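Local coordinates for protein LamCAT (Aquimarina, PDB 6JH5) that probably hydrolyses the beta-1,3-glucan laminarin, as a marine bacterial laminarinase of glycosyl hydrolase family 16, at residues Y145-I149 against Y178-S182. Sequence-based numbering, arbitrary orientation.
Sequences YSGSI and YHEAS
Tyr145 and His179 meet where two edge strands of the family 16 beta-sandwich (jelly roll) face each other: 142-150, which pairs with 128-136, and 176-182, which pairs with 168-173. The axes of segments 145-149 and 178-182 run nearly antiparallel, but at a closest approach of 5.7 Å they are joined by side chains and water, not by direct backbone hydrogen bonds. Tyr145 turns CG anti to its own N (chi1 -172°), which lays the ring beside 178-182, with Ala181 CB at its edge. Tyr145 CD2 lies 3.5 Å from His179 CE1, which sits over one face of the phenol ring. Water 1 links Tyr145 OH to Glu180 O, to which it donates. Tyr145 O accepts from His179 NE2 at 3.1 Å; the imidazole comes from above the carbonyl plane, and the N-H...O angle is 152°. The backbone covers one face of the same imidazole, with Ser146 C toward its rim and Gly147 N over its centre; Gly147 CA adds a CH-pi contact 3.8 Å from the ring centroid. Having no side chain, Gly147 lets the backbone lie this close to the ring, which also meets Trp171. With His179 cut back to an alanine, Tyr145 O would probably lose this donor and a gap would open against Gly147. Gly147 O sits at the edge of the Tyr178 ring, beside CE2. Ser148 N donates to water 2, which in turn donates to Tyr178 O, a bridge from backbone to backbone, whereas water 1 starts from a side chain. Tyr178 CD2 passes 3.5 Å from Ser148 C. Ile149 closes this end, crossing Tyr178 at about a right angle: its CB packs 3.6 Å from Tyr178 CG, and its CG2 methyl stands over the ring centre, 3.8 Å from the centroid and 13° off the normal.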
# COMPACT_ATOMS: atom_id res chain seq x y z
N TYR A 145 13.74 -1.54 -6.13
CA TYR A 145 14.65 -2.13 -5.13
C TYR A 145 13.77 -2.69 -4.02
O TYR A 145 13.12 -1.93 -3.38
CB TYR A 145 15.65 -1.07 -4.68
CG TYR A 145 16.76 -1.58 -3.81
CD1 TYR A 145 17.61 -2.57 -4.24
CD2 TYR A 145 16.97 -1.04 -2.56
CE1 TYR A 145 18.64 -3.01 -3.45
CE2 TYR A 145 18.00 -1.46 -1.76
CZ TYR A 145 18.84 -2.46 -2.20
OH TYR A 145 19.87 -2.88 -1.42
N SER A 146 13.88 -3.98 -3.80
CA SER A 146 12.90 -4.66 -2.93
C SER A 146 13.57 -5.57 -1.91
O SER A 146 14.61 -6.08 -2.18
CB SER A 146 12.01 -5.50 -3.78
OG SER A 146 10.90 -5.88 -3.05
N GLY A 147 12.86 -5.78 -0.82
CA GLY A 147 13.27 -6.66 0.28
C GLY A 147 12.09 -7.40 0.87
O GLY A 147 11.00 -7.02 0.65
N SER A 148 12.37 -8.44 1.62
CA SER A 148 11.28 -9.24 2.20
C SER A 148 11.65 -9.74 3.58
O SER A 148 12.78 -9.72 3.94
CB SER A 148 10.92 -10.37 1.29
OG SER A 148 12.00 -11.27 1.22
N ILE A 149 10.62 -10.14 4.32
CA ILE A 149 10.82 -10.69 5.68
C ILE A 149 9.80 -11.81 5.90
O ILE A 149 8.70 -11.67 5.51
CB ILE A 149 10.68 -9.59 6.74
CG1 ILE A 149 11.01 -10.12 8.13
CG2 ILE A 149 9.30 -8.96 6.69
CD1 ILE A 149 11.01 -9.08 9.19
N TYR A 178 14.18 -5.06 7.82
CA TYR A 178 14.44 -6.09 6.78
C TYR A 178 14.83 -5.48 5.42
O TYR A 178 15.26 -6.20 4.59
CB TYR A 178 13.24 -7.02 6.64
CG TYR A 178 12.04 -6.35 6.03
CD1 TYR A 178 11.17 -5.65 6.82
CD2 TYR A 178 11.83 -6.38 4.67
CE1 TYR A 178 10.07 -5.02 6.28
CE2 TYR A 178 10.73 -5.77 4.12
CZ TYR A 178 9.86 -5.07 4.92
OH TYR A 178 8.79 -4.44 4.38
N HIS A 179 14.64 -4.18 5.23
CA HIS A 179 14.99 -3.56 3.93
C HIS A 179 15.42 -2.12 4.17
O HIS A 179 14.96 -1.54 5.10
CB HIS A 179 13.83 -3.69 2.93
CG HIS A 179 14.12 -3.27 1.53
ND1 HIS A 179 15.25 -3.65 0.86
CD2 HIS A 179 13.41 -2.54 0.66
CE1 HIS A 179 15.22 -3.16 -0.34
NE2 HIS A 179 14.12 -2.48 -0.49
N GLU A 180 16.31 -1.64 3.35
CA GLU A 180 16.82 -0.26 3.50
C GLU A 180 17.28 0.22 2.13
O GLU A 180 17.81 -0.56 1.40
CB GLU A 180 17.97 -0.23 4.51
CG GLU A 180 18.58 1.14 4.72
CD GLU A 180 19.59 1.19 5.85
OE1 GLU A 180 19.43 0.44 6.78
OE2 GLU A 180 20.49 2.00 5.78
N ALA A 181 17.00 1.48 1.82
CA ALA A 181 17.45 2.02 0.54
C ALA A 181 18.02 3.42 0.78
O ALA A 181 17.35 4.22 1.36
CB ALA A 181 16.30 2.07 -0.43
N SER A 182 19.22 3.66 0.29
CA SER A 182 19.77 5.02 0.40
C SER A 182 19.14 5.92 -0.67
O SER A 182 19.00 5.50 -1.81
CB SER A 182 21.26 5.04 0.27
OG SER A 182 21.72 6.37 0.35
O HOH W 1 20.03 -2.45 1.07
O HOH W 2 15.31 -8.08 2.56